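Local coordinates for kelch domain-containing protein (Colletotrichum graminicola M1.001, PDB 5C92) that binds copper and, as a galactose oxidase-like protein, probably oxidises alcohols to aldehydes using molecular oxygen, at residues T67-F72 with I84-G89; W182-G187 with S226-A231. All coordinates share one frame; numbering follows the deposited sequence.

Contact 1: residues T67-F72 with I84-G89; sequences TQHDMF and IIVTGG
A buried loop-on-strand contact within the Kelch-type beta-propeller: in the loop that leads from strand 58-66 into the blade formed by 75-78, 84-87, 95-98 and 109-111, the H69 and M71 side chains and the F72 carbonyl meet V86 and the glycine pair G88-G89 that follows strand 84-87. H69 makes the central polar link. With CG anti to the backbone N (chi1 177°), the imidazole extends toward G88, and NE2 donates to G88 O at 2.8 Å. The bond is nearly straight (173° at the hydrogen), lies close to the ring plane and meets a carbonyl lone pair in the carbonyl plane. ND1, at the other ring nitrogen, is hydrogen-bonded to S96 OG on the adjacent strand; the two bonds, one at each nitrogen, would fix the ring's rotation. CE1, between the two nitrogens, comes edge-on to V86 O at 3.5 Å. M71 CG lies over the centre of one imidazole face, 3.6 Å above the plane, and SD of the same side chain lies 3.8 Å from V86 CG1; the M71 and V86 side chains cross at about a right angle. D70 shapes the loop as an Asx turn: OD1 accepts from F72 N at 3.3 Å, while OD2 takes the backbone N of N44. Beyond this turn the F72 side chain points away from strand 84-87 and lies at the copper site. It stacks on W39, comes about 3 Å from the bound copper(I) ion at the nearest atoms, and is close to the copper ligands Y120 and H335. The F72 carbonyl instead faces the glycines. G89, at positive phi, brings its CA within 3.0 Å of F72 O, a CA-H...O contact with 131° at the hydrogen.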
# COMPACT_ATOMS: atom_id res chain seq x y z
N THR A 67 -2.86 -7.16 -22.64
CA THR A 67 -2.32 -7.23 -23.99
C THR A 67 -2.28 -5.87 -24.65
O THR A 67 -1.82 -5.79 -25.79
CB THR A 67 -3.11 -8.21 -24.88
OG1 THR A 67 -4.46 -7.75 -24.93
CG2 THR A 67 -3.03 -9.64 -24.31
N GLN A 68 -2.76 -4.83 -23.96
CA GLN A 68 -2.76 -3.45 -24.48
C GLN A 68 -1.88 -2.45 -23.70
O GLN A 68 -1.68 -1.32 -24.15
CB GLN A 68 -4.21 -2.88 -24.51
CG GLN A 68 -5.17 -3.73 -25.34
CD GLN A 68 -6.57 -3.19 -25.32
OE1 GLN A 68 -6.82 -2.10 -25.81
NE2 GLN A 68 -7.50 -3.96 -24.77
N HIS A 69 -1.50 -2.78 -22.47
CA HIS A 69 -0.89 -1.82 -21.56
C HIS A 69 0.30 -2.45 -20.84
O HIS A 69 0.21 -3.57 -20.33
CB HIS A 69 -1.99 -1.36 -20.64
CG HIS A 69 -1.61 -0.40 -19.57
ND1 HIS A 69 -2.54 0.06 -18.67
CD2 HIS A 69 -0.44 0.21 -19.25
CE1 HIS A 69 -1.98 0.93 -17.85
NE2 HIS A 69 -0.71 1.04 -18.17
N ASP A 70 1.46 -1.81 -20.97
CA ASP A 70 2.64 -2.19 -20.22
C ASP A 70 2.55 -1.42 -18.89
O ASP A 70 2.77 -0.19 -18.83
CB ASP A 70 3.94 -1.84 -21.00
CG ASP A 70 5.18 -2.39 -20.32
OD1 ASP A 70 5.16 -2.48 -19.06
OD2 ASP A 70 6.16 -2.77 -21.04
N MET A 71 2.19 -2.15 -17.83
CA MET A 71 1.82 -1.57 -16.55
C MET A 71 3.04 -1.38 -15.59
O MET A 71 2.90 -1.38 -14.38
CB MET A 71 0.76 -2.47 -15.89
CG MET A 71 -0.58 -2.47 -16.63
SD MET A 71 -1.89 -3.41 -15.81
CE MET A 71 -1.12 -5.02 -15.52
N PHE A 72 4.24 -1.35 -16.13
CA PHE A 72 5.41 -0.94 -15.38
C PHE A 72 5.31 0.53 -15.02
O PHE A 72 4.86 1.36 -15.83
CB PHE A 72 6.63 -1.20 -16.21
CG PHE A 72 7.91 -0.82 -15.55
CD1 PHE A 72 8.39 -1.53 -14.47
CD2 PHE A 72 8.66 0.29 -16.04
CE1 PHE A 72 9.59 -1.14 -13.86
CE2 PHE A 72 9.87 0.62 -15.48
CZ PHE A 72 10.33 -0.08 -14.38
N ILE A 84 -8.94 -3.61 -9.41
CA ILE A 84 -7.63 -3.04 -9.36
C ILE A 84 -7.46 -2.14 -10.56
O ILE A 84 -7.53 -2.60 -11.68
CB ILE A 84 -6.52 -4.10 -9.34
CG1 ILE A 84 -6.77 -5.09 -8.21
CG2 ILE A 84 -5.13 -3.43 -9.20
CD1 ILE A 84 -6.01 -6.39 -8.32
N ILE A 85 -7.29 -0.85 -10.31
CA ILE A 85 -7.19 0.12 -11.40
C ILE A 85 -5.75 0.63 -11.48
O ILE A 85 -5.23 1.25 -10.52
CB ILE A 85 -8.19 1.28 -11.23
CG1 ILE A 85 -9.64 0.77 -11.35
CG2 ILE A 85 -7.89 2.39 -12.24
CD1 ILE A 85 -10.71 1.81 -11.04
N VAL A 86 -5.12 0.36 -12.62
CA VAL A 86 -3.72 0.67 -12.83
C VAL A 86 -3.60 1.69 -13.96
O VAL A 86 -4.10 1.47 -15.06
CB VAL A 86 -2.98 -0.63 -13.24
CG1 VAL A 86 -1.53 -0.37 -13.57
CG2 VAL A 86 -3.11 -1.69 -12.15
N THR A 87 -2.87 2.75 -13.71
CA THR A 87 -2.74 3.84 -14.65
C THR A 87 -1.29 4.06 -15.11
O THR A 87 -0.33 4.07 -14.33
CB THR A 87 -3.19 5.17 -14.00
OG1 THR A 87 -2.66 5.21 -12.67
CG2 THR A 87 -4.68 5.30 -13.95
N GLY A 88 -1.17 4.40 -16.37
CA GLY A 88 0.02 5.01 -16.90
C GLY A 88 1.20 4.09 -16.81
O GLY A 88 1.08 2.88 -16.96
N GLY A 89 2.38 4.70 -16.67
CA GLY A 89 3.60 3.94 -16.70
C GLY A 89 4.13 3.86 -18.10
O GLY A 89 4.13 4.85 -18.79

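Contact 2: residues W182-G187 with S226-A231; sequences WSWKNG and SVMYDA. With NAG (2-acetamido-2-deoxy-beta-D-glucopyranose), chain C.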
# COMPACT_ATOMS: atom_id res chain seq x y z
N TRP A 182 -2.87 10.49 0.83
CA TRP A 182 -3.75 9.90 1.82
C TRP A 182 -5.13 10.54 1.74
O TRP A 182 -5.34 11.70 2.12
CB TRP A 182 -3.17 10.04 3.21
CG TRP A 182 -2.03 9.14 3.42
CD1 TRP A 182 -0.70 9.48 3.40
CD2 TRP A 182 -2.08 7.74 3.51
NE1 TRP A 182 0.08 8.37 3.50
CE2 TRP A 182 -0.73 7.27 3.52
CE3 TRP A 182 -3.12 6.81 3.43
CZ2 TRP A 182 -0.39 5.92 3.60
CZ3 TRP A 182 -2.77 5.42 3.43
CH2 TRP A 182 -1.41 5.01 3.51
N SER A 183 -6.07 9.78 1.24
CA SER A 183 -7.45 10.22 1.14
C SER A 183 -8.05 10.51 2.51
O SER A 183 -7.81 9.82 3.53
CB SER A 183 -8.25 9.14 0.39
OG SER A 183 -7.89 9.17 -0.97
N TRP A 184 -8.81 11.59 2.57
CA TRP A 184 -9.42 11.92 3.86
C TRP A 184 -10.85 12.50 3.64
O TRP A 184 -11.48 12.23 2.59
CB TRP A 184 -8.44 12.82 4.63
CG TRP A 184 -8.69 13.07 6.09
CD1 TRP A 184 -8.83 14.31 6.69
CD2 TRP A 184 -8.72 12.11 7.16
NE1 TRP A 184 -8.93 14.16 8.05
CE2 TRP A 184 -8.93 12.84 8.37
CE3 TRP A 184 -8.63 10.72 7.23
CZ2 TRP A 184 -9.05 12.23 9.60
CZ3 TRP A 184 -8.76 10.12 8.45
CH2 TRP A 184 -8.94 10.88 9.64
N LYS A 185 -11.35 13.22 4.65
CA LYS A 185 -12.77 13.59 4.74
C LYS A 185 -13.20 14.46 3.57
O LYS A 185 -12.39 15.20 2.97
CB LYS A 185 -13.07 14.30 6.07
CG LYS A 185 -12.85 13.48 7.33
CD LYS A 185 -12.98 14.29 8.62
CE LYS A 185 -12.96 13.38 9.84
NZ LYS A 185 -12.39 14.10 11.01
N ASN A 186 -14.44 14.26 3.13
CA ASN A 186 -15.05 15.15 2.15
C ASN A 186 -14.23 15.29 0.86
O ASN A 186 -14.08 16.38 0.31
CB ASN A 186 -15.28 16.51 2.85
CG ASN A 186 -16.17 17.46 2.05
OD1 ASN A 186 -17.01 17.04 1.26
ND2 ASN A 186 -15.97 18.74 2.27
N GLY A 187 -13.72 14.18 0.33
CA GLY A 187 -13.01 14.21 -0.97
C GLY A 187 -11.60 14.83 -0.96
O GLY A 187 -11.03 15.12 -2.01
N SER A 226 5.14 5.65 4.05
CA SER A 226 4.14 6.08 4.99
C SER A 226 2.96 5.14 4.99
O SER A 226 2.73 4.42 4.02
CB SER A 226 3.71 7.49 4.64
OG SER A 226 3.00 7.53 3.42
N VAL A 227 2.31 5.04 6.13
CA VAL A 227 1.15 4.21 6.25
C VAL A 227 0.19 4.80 7.28
O VAL A 227 0.62 5.16 8.39
CB VAL A 227 1.53 2.76 6.58
CG1 VAL A 227 2.22 2.63 7.91
CG2 VAL A 227 0.28 1.88 6.61
N MET A 228 -1.11 4.79 6.98
CA MET A 228 -2.17 5.29 7.91
C MET A 228 -2.60 4.16 8.84
O MET A 228 -3.35 3.28 8.47
CB MET A 228 -3.34 5.85 7.13
CG MET A 228 -4.51 6.31 8.02
SD MET A 228 -5.82 7.06 7.07
CE MET A 228 -5.10 8.61 6.56
N TYR A 229 -1.96 4.06 9.97
CA TYR A 229 -2.10 2.90 10.82
C TYR A 229 -3.33 2.97 11.76
O TYR A 229 -3.66 1.97 12.42
CB TYR A 229 -0.81 2.66 11.62
CG TYR A 229 -0.54 3.72 12.66
CD1 TYR A 229 -1.08 3.62 13.96
CD2 TYR A 229 0.27 4.80 12.36
CE1 TYR A 229 -0.84 4.60 14.90
CE2 TYR A 229 0.53 5.77 13.29
CZ TYR A 229 -0.05 5.68 14.55
OH TYR A 229 0.25 6.63 15.45
N ASP A 230 -3.94 4.14 11.87
CA ASP A 230 -5.17 4.32 12.66
C ASP A 230 -5.99 5.42 12.05
O ASP A 230 -5.82 6.60 12.36
CB ASP A 230 -4.85 4.64 14.11
CG ASP A 230 -6.13 4.74 14.98
OD1 ASP A 230 -7.24 4.95 14.40
OD2 ASP A 230 -6.02 4.44 16.19
N ALA A 231 -6.75 5.06 11.03
CA ALA A 231 -7.51 6.04 10.33
C ALA A 231 -8.49 6.80 11.24
O ALA A 231 -8.85 7.94 10.92
CB ALA A 231 -8.27 5.40 9.17
C1 NAG C . -16.70 19.76 1.58
C2 NAG C . -17.31 20.59 2.71
C3 NAG C . -17.87 21.90 2.14
C4 NAG C . -17.06 22.54 1.01
C5 NAG C . -16.40 21.57 0.05
C6 NAG C . -15.36 22.30 -0.79
C7 NAG C . -18.35 19.42 4.65
C8 NAG C . -19.48 18.54 5.11
N2 NAG C . -18.33 19.76 3.35
O3 NAG C . -17.91 22.88 3.17
O4 NAG C . -17.88 23.38 0.20
O5 NAG C . -15.78 20.54 0.82
O6 NAG C . -15.28 21.73 -2.09
O7 NAG C . -17.51 19.82 5.45
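W182 lies along the strand segment S226-M228, meeting it with both a face and an edge of its indole. CG stands anti to the carbonyl carbon (chi1 -72°), and the pyrrole N-H then points at S226: NE1 donates to OG at 3.0 Å, close to the ring plane and with a somewhat bent hydrogen angle of 156°. The six-membered ring carries M228 on one face. M228 CB sits 4.0 Å from its centroid in a CH-pi contact, the backbone N lies over the same ring toward its rim, and SD is an oblique Met-aromatic neighbour. M228 is extended up to SD and then bent (chi3 -71°), so that CE ends between two indoles, beside W182 CE3 and 4.2 Å from W184 CE3. W184 turns its edge to the other end of the segment, CH2 3.2 Å from A231 O, while its NE1 is bonded to G260 O. Beyond it, N186 ND2 carries a GlcNAc. Strands 181-183 and 225-230 are the first strands of consecutive propeller blades; W182 also touches I236 of strand 235-239, and the backbone of R431 in strand 431-438 hydrogen-bonds to that of M228 and A231.

Both contacts are buried in the propeller, but they join different elements and share none: contact 1 sets a loop on the second strand of a blade, whereas contact 2 spans the first strands of two consecutive blades. Their centres are 25 Å apart and they do not touch. The key link of contact 1 is polar, an imidazole N-H bonded to a backbone carbonyl, beside a small methionine-valine contact, and it borders the copper centre. Contact 2 relies on the face of one indole, the edge of another and a methionine between them, with a single indole-to-hydroxyl bond; it lies away from the copper ligands and runs on to N186, a partly exposed, glycosylated asparagine.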